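Local atomic coordinates of nitroreductase-like family protein (Bacillus cereus, PDB entry 2I7H), a protein that belongs to the nitroreductase-like family of flavoproteins and binds flavin mononucleotide as a dimer of two identical subunits. Residues Y113-Q124 with R158-G166. Sequence-based numbering, arbitrary orientation.
Sequences YAATCAFMQNFQ and RIVGILHIG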
ATOM      1  N   TYR A 113      -7.063  -3.703   5.006  1.00 34.15           N
ATOM      2  CA  TYR A 113      -6.945  -3.448   3.587  1.00 35.53           C
ATOM      3  C   TYR A 113      -5.698  -2.596   3.261  1.00 35.30           C
ATOM      4  O   TYR A 113      -4.926  -2.922   2.343  1.00 35.24           O
ATOM      5  CB  TYR A 113      -8.242  -2.782   3.112  1.00 37.07           C
ATOM      6  CG  TYR A 113      -8.355  -2.589   1.648  1.00 38.32           C
ATOM      7  CD1 TYR A 113      -8.688  -3.643   0.806  1.00 43.34           C
ATOM      8  CD2 TYR A 113      -8.118  -1.348   1.081  1.00 40.63           C
ATOM      9  CE1 TYR A 113      -8.788  -3.459  -0.576  1.00 40.63           C
ATOM     10  CE2 TYR A 113      -8.215  -1.162  -0.297  1.00 39.26           C
ATOM     11  CZ  TYR A 113      -8.535  -2.196  -1.095  1.00 40.22           C
ATOM     12  OH  TYR A 113      -8.655  -1.956  -2.427  1.00 41.27           O
ATOM     13  N   ALA A 114      -5.488  -1.532   4.032  1.00 35.65           N
ATOM     14  CA  ALA A 114      -4.258  -0.739   3.955  1.00 35.50           C
ATOM     15  C   ALA A 114      -2.990  -1.614   4.041  1.00 35.76           C
ATOM     16  O   ALA A 114      -2.095  -1.530   3.173  1.00 36.05           O
ATOM     17  CB  ALA A 114      -4.256   0.342   5.057  1.00 35.56           C
ATOM     18  N   ALA A 115      -2.935  -2.448   5.079  1.00 35.64           N
ATOM     19  CA  ALA A 115      -1.839  -3.380   5.305  1.00 35.86           C
ATOM     20  C   ALA A 115      -1.696  -4.354   4.155  1.00 36.22           C
ATOM     21  O   ALA A 115      -0.580  -4.678   3.736  1.00 36.82           O
ATOM     22  CB  ALA A 115      -2.047  -4.144   6.651  1.00 35.64           C
ATOM     23  N   THR A 116      -2.826  -4.841   3.638  1.00 36.68           N
ATOM     24  CA  THR A 116      -2.759  -5.798   2.549  1.00 36.08           C
ATOM     25  C   THR A 116      -2.245  -5.125   1.251  1.00 35.55           C
ATOM     26  O   THR A 116      -1.458  -5.717   0.549  1.00 35.81           O
ATOM     27  CB  THR A 116      -4.072  -6.519   2.368  1.00 35.85           C
ATOM     28  OG1 THR A 116      -4.359  -7.232   3.570  1.00 38.06           O
ATOM     29  CG2 THR A 116      -3.981  -7.482   1.234  1.00 34.53           C
ATOM     30  N   CYS A 117      -2.619  -3.868   1.012  1.00 34.56           N
ATOM     31  CA  CYS A 117      -2.045  -3.087  -0.078  1.00 34.80           C
ATOM     32  C   CYS A 117      -0.557  -2.761   0.073  1.00 35.32           C
ATOM     33  O   CYS A 117       0.161  -2.767  -0.924  1.00 35.92           O
ATOM     34  CB  CYS A 117      -2.834  -1.808  -0.293  1.00 35.27           C
ATOM     35  SG  CYS A 117      -4.527  -2.133  -0.745  1.00 35.78           S
ATOM     36  N   ALA A 118      -0.110  -2.493   1.308  1.00 34.87           N
ATOM     37  CA  ALA A 118       1.289  -2.253   1.619  1.00 35.45           C
ATOM     38  C   ALA A 118       2.136  -3.521   1.334  1.00 35.48           C
ATOM     39  O   ALA A 118       3.219  -3.419   0.773  1.00 35.99           O
ATOM     40  CB  ALA A 118       1.486  -1.736   3.146  1.00 33.97           C
ATOM     41  N   PHE A 119       1.635  -4.689   1.750  1.00 35.61           N
ATOM     42  CA  PHE A 119       2.223  -6.002   1.446  1.00 35.72           C
ATOM     43  C   PHE A 119       2.375  -6.224  -0.060  1.00 36.60           C
ATOM     44  O   PHE A 119       3.436  -6.657  -0.518  1.00 37.78           O
ATOM     45  CB  PHE A 119       1.369  -7.090   2.126  1.00 35.07           C
ATOM     46  CG  PHE A 119       1.617  -8.496   1.652  1.00 34.73           C
ATOM     47  CD1 PHE A 119       2.662  -9.251   2.174  1.00 30.61           C
ATOM     48  CD2 PHE A 119       0.730  -9.100   0.762  1.00 33.38           C
ATOM     49  CE1 PHE A 119       2.857 -10.514   1.756  1.00 30.83           C
ATOM     50  CE2 PHE A 119       0.919 -10.359   0.333  1.00 34.54           C
ATOM     51  CZ  PHE A 119       1.989 -11.090   0.812  1.00 33.94           C
HETATM   52  N   MSE A 120       1.348  -5.874  -0.839  1.00 37.86           N
HETATM   53  CA  MSE A 120       1.378  -6.082  -2.295  1.00 38.05           C
HETATM   54  C   MSE A 120       2.345  -5.162  -2.997  1.00 37.60           C
HETATM   55  O   MSE A 120       3.040  -5.585  -3.919  1.00 37.55           O
HETATM   56  CB  MSE A 120      -0.018  -5.957  -2.931  1.00 38.69           C
HETATM   57  CG  MSE A 120      -0.938  -7.096  -2.549  1.00 37.58           C
HETATM   58 SE   MSE A 120      -2.780  -6.973  -3.223  0.85 40.08          SE
HETATM   59  CE  MSE A 120      -2.461  -7.370  -5.067  1.00 42.31           C
ATOM     60  N   GLN A 121       2.369  -3.908  -2.562  1.00 37.16           N
ATOM     61  CA  GLN A 121       3.318  -2.948  -3.058  1.00 37.49           C
ATOM     62  C   GLN A 121       4.764  -3.341  -2.709  1.00 36.87           C
ATOM     63  O   GLN A 121       5.631  -3.282  -3.573  1.00 36.13           O
ATOM     64  CB  GLN A 121       2.994  -1.536  -2.563  1.00 38.04           C
ATOM     65  CG  GLN A 121       4.068  -0.500  -2.917  1.00 39.31           C
ATOM     66  CD  GLN A 121       4.228  -0.231  -4.399  1.00 40.50           C
ATOM     67  OE1 GLN A 121       5.022   0.636  -4.792  1.00 44.54           O
ATOM     68  NE2 GLN A 121       3.509  -0.967  -5.231  1.00 37.01           N
ATOM     69  N   ASN A 122       4.994  -3.764  -1.457  1.00 36.24           N
ATOM     70  CA  ASN A 122       6.280  -4.342  -1.063  1.00 35.80           C
ATOM     71  C   ASN A 122       6.682  -5.429  -2.033  1.00 35.76           C
ATOM     72  O   ASN A 122       7.803  -5.452  -2.518  1.00 35.94           O
ATOM     73  CB  ASN A 122       6.173  -5.017   0.298  1.00 35.40           C
ATOM     74  CG  ASN A 122       6.307  -4.071   1.454  1.00 34.82           C
ATOM     75  OD1 ASN A 122       6.692  -2.908   1.326  1.00 30.83           O
ATOM     76  ND2 ASN A 122       5.997  -4.591   2.627  1.00 33.22           N
ATOM     77  N   PHE A 123       5.755  -6.359  -2.273  1.00 35.89           N
ATOM     78  CA  PHE A 123       6.016  -7.500  -3.131  1.00 36.50           C
ATOM     79  C   PHE A 123       6.416  -7.044  -4.530  1.00 36.73           C
ATOM     80  O   PHE A 123       7.341  -7.595  -5.118  1.00 37.00           O
ATOM     81  CB  PHE A 123       4.800  -8.414  -3.259  1.00 35.67           C
ATOM     82  CG  PHE A 123       5.038  -9.530  -4.201  1.00 37.39           C
ATOM     83  CD1 PHE A 123       5.714 -10.702  -3.772  1.00 36.90           C
ATOM     84  CD2 PHE A 123       4.695  -9.401  -5.536  1.00 35.64           C
ATOM     85  CE1 PHE A 123       5.970 -11.705  -4.674  1.00 38.20           C
ATOM     86  CE2 PHE A 123       4.955 -10.407  -6.435  1.00 35.69           C
ATOM     87  CZ  PHE A 123       5.588 -11.553  -6.021  1.00 36.11           C
ATOM     88  N   GLN A 124       5.704  -6.045  -5.050  1.00 36.80           N
ATOM     89  CA  GLN A 124       5.949  -5.549  -6.406  1.00 37.50           C
ATOM     90  C   GLN A 124       7.354  -4.956  -6.521  1.00 37.13           C
ATOM     91  O   GLN A 124       8.035  -5.176  -7.519  1.00 37.28           O
ATOM     92  CB  GLN A 124       4.891  -4.532  -6.805  1.00 37.08           C
ATOM     93  CG  GLN A 124       3.490  -5.102  -7.135  1.00 37.16           C
ATOM     94  CD  GLN A 124       2.656  -4.020  -7.876  1.00 39.23           C
ATOM     95  OE1 GLN A 124       2.646  -2.865  -7.466  1.00 44.76           O
ATOM     96  NE2 GLN A 124       2.024  -4.380  -8.974  1.00 37.86           N
ATOM     97  N   ARG A 158     -12.324 -10.931   1.172  1.00 40.70           N
ATOM     98  CA  ARG A 158     -12.179  -9.923   0.157  1.00 40.28           C
ATOM     99  C   ARG A 158     -10.912 -10.156  -0.648  1.00 39.46           C
ATOM    100  O   ARG A 158      -9.858 -10.472  -0.092  1.00 38.91           O
ATOM    101  CB  ARG A 158     -12.139  -8.529   0.796  1.00 40.62           C
ATOM    102  CG  ARG A 158     -11.784  -7.430  -0.175  1.00 41.66           C
ATOM    103  CD  ARG A 158     -11.480  -6.136   0.549  1.00 50.73           C
ATOM    104  NE  ARG A 158     -12.679  -5.498   1.117  1.00 54.07           N
ATOM    105  CZ  ARG A 158     -13.369  -4.517   0.528  1.00 52.43           C
ATOM    106  NH1 ARG A 158     -12.979  -4.077  -0.662  1.00 51.21           N
ATOM    107  NH2 ARG A 158     -14.459  -3.998   1.120  1.00 45.76           N
ATOM    108  N   ILE A 159     -11.031 -10.000  -1.961  1.00 38.55           N
ATOM    109  CA  ILE A 159      -9.906 -10.144  -2.859  1.00 38.32           C
ATOM    110  C   ILE A 159      -9.372  -8.757  -3.114  1.00 38.40           C
ATOM    111  O   ILE A 159     -10.036  -7.914  -3.710  1.00 39.35           O
ATOM    112  CB  ILE A 159     -10.290 -10.862  -4.184  1.00 38.23           C
ATOM    113  CG1 ILE A 159     -10.820 -12.269  -3.888  1.00 36.88           C
ATOM    114  CG2 ILE A 159      -9.120 -10.856  -5.189  1.00 37.50           C
ATOM    115  CD1 ILE A 159     -11.277 -13.042  -5.137  1.00 38.02           C
ATOM    116  N   VAL A 160      -8.171  -8.521  -2.619  1.00 38.25           N
ATOM    117  CA  VAL A 160      -7.506  -7.234  -2.788  1.00 38.18           C
ATOM    118  C   VAL A 160      -6.863  -7.079  -4.169  1.00 37.98           C
ATOM    119  O   VAL A 160      -6.860  -5.984  -4.724  1.00 38.65           O
ATOM    120  CB  VAL A 160      -6.495  -6.986  -1.663  1.00 37.50           C
ATOM    121  CG1 VAL A 160      -5.943  -5.606  -1.765  1.00 35.24           C
ATOM    122  CG2 VAL A 160      -7.216  -7.196  -0.312  1.00 39.04           C
ATOM    123  N   GLY A 161      -6.347  -8.169  -4.729  1.00 37.56           N
ATOM    124  CA  GLY A 161      -5.773  -8.116  -6.051  1.00 37.29           C
ATOM    125  C   GLY A 161      -5.375  -9.479  -6.546  1.00 38.06           C
ATOM    126  O   GLY A 161      -5.222 -10.422  -5.762  1.00 37.83           O
ATOM    127  N   ILE A 162      -5.253  -9.593  -7.869  1.00 38.44           N
ATOM    128  CA  ILE A 162      -4.612 -10.749  -8.472  1.00 38.87           C
ATOM    129  C   ILE A 162      -3.349 -10.240  -9.113  1.00 38.58           C
ATOM    130  O   ILE A 162      -3.391  -9.399  -9.992  1.00 38.79           O
ATOM    131  CB  ILE A 162      -5.508 -11.503  -9.485  1.00 38.34           C
ATOM    132  CG1 ILE A 162      -6.841 -11.871  -8.815  1.00 38.88           C
ATOM    133  CG2 ILE A 162      -4.735 -12.751 -10.069  1.00 38.61           C
ATOM    134  CD1 ILE A 162      -7.754 -12.803  -9.607  1.00 40.68           C
ATOM    135  N   LEU A 163      -2.213 -10.727  -8.638  0.50 38.63           N
ATOM    136  CA  LEU A 163      -0.939 -10.334  -9.210  0.50 38.88           C
ATOM    137  C   LEU A 163      -0.539 -11.322 -10.297  0.50 38.93           C
ATOM    138  O   LEU A 163      -0.511 -12.518 -10.056  0.50 38.90           O
ATOM    139  CB  LEU A 163       0.146 -10.276  -8.136  0.50 38.79           C
ATOM    140  CG  LEU A 163       0.063  -9.254  -7.018  0.50 37.41           C
ATOM    141  CD1 LEU A 163       0.770  -9.877  -5.846  0.50 35.74           C
ATOM    142  CD2 LEU A 163       0.736  -7.938  -7.452  0.50 37.09           C
ATOM    143  N   HIS A 164      -0.257 -10.801 -11.488  1.00 39.22           N
ATOM    144  CA  HIS A 164       0.207 -11.594 -12.632  1.00 40.03           C
ATOM    145  C   HIS A 164       1.695 -11.338 -12.788  1.00 40.30           C
ATOM    146  O   HIS A 164       2.124 -10.202 -12.816  1.00 40.56           O
ATOM    147  CB  HIS A 164      -0.560 -11.228 -13.895  1.00 39.39           C
ATOM    148  CG  HIS A 164      -1.999 -11.653 -13.852  1.00 40.95           C
ATOM    149  ND1 HIS A 164      -2.517 -12.609 -14.695  1.00 41.80           N
ATOM    150  CD2 HIS A 164      -3.027 -11.256 -13.058  1.00 38.98           C
ATOM    151  CE1 HIS A 164      -3.806 -12.770 -14.442  1.00 41.06           C
ATOM    152  NE2 HIS A 164      -4.136 -11.967 -13.447  1.00 41.74           N
ATOM    153  N   ILE A 165       2.476 -12.401 -12.845  1.00 41.13           N
ATOM    154  CA  ILE A 165       3.905 -12.306 -12.572  1.00 42.28           C
ATOM    155  C   ILE A 165       4.711 -13.118 -13.571  1.00 42.23           C
ATOM    156  O   ILE A 165       4.328 -14.220 -13.930  1.00 42.30           O
ATOM    157  CB  ILE A 165       4.236 -12.854 -11.158  1.00 42.43           C
ATOM    158  CG1 ILE A 165       3.347 -12.208 -10.102  1.00 43.44           C
ATOM    159  CG2 ILE A 165       5.726 -12.678 -10.821  1.00 42.41           C
ATOM    160  CD1 ILE A 165       3.083 -13.094  -8.881  1.00 42.76           C
ATOM    161  N   GLY A 166       5.845 -12.570 -13.992  1.00 42.60           N
ATOM    162  CA  GLY A 166       6.835 -13.340 -14.743  1.00 43.09           C
ATOM    163  C   GLY A 166       7.958 -12.458 -15.233  1.00 43.67           C
ATOM    164  O   GLY A 166       7.913 -11.230 -15.077  1.00 44.49           O
TER
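The Tyr113 ring meets CD of Arg158 and CG1 of Val160 obliquely, with Arg158 CD 3.8 Å from Tyr113 CD1, and Cys117 SG lies over one of its faces, displaced toward the rim. The guanidinium plane of Arg158 is turned 69° from that ring. At the far end, Ile165 CD1 comes obliquely to Phe123 CE2, 4.1 Å away, with CD1 of one Leu163 conformer near CD2 of that ring. This helix-on-sheet pair is part of the core of the alpha/beta nitroreductase fold: segment 113-124 of helix 106-129 runs at 9° to segment 158-166 of strand 157-167, their axes approaching to 9.2 Å. No hydrogen bond links the segments.

Val160 carries the middle. Its CG1 touches the selenium of Met120 at 3.7 Å, while CG2 meets CG2 of Thr116 at 3.6 Å. Here the strand has a classic beta bulge, Val160 and Gly161 both pairing with Val98 of strand 94-101.

Arg158 also forms salt bridges to Glu102 and to Asp110 of the second subunit, whose backbone O hydrogen-bonds to Tyr113 OH; the dimer interface continues along the helix, where Gln121 and Gln124 pack on Pro44 of the second subunit. Ala114, next to Tyr113, touches flavin mononucleotide.

Met120, a selenomethionine, bends at its last torsion (chi3 73°), bringing its methyl CE 3.5 Å from Gly161 CA.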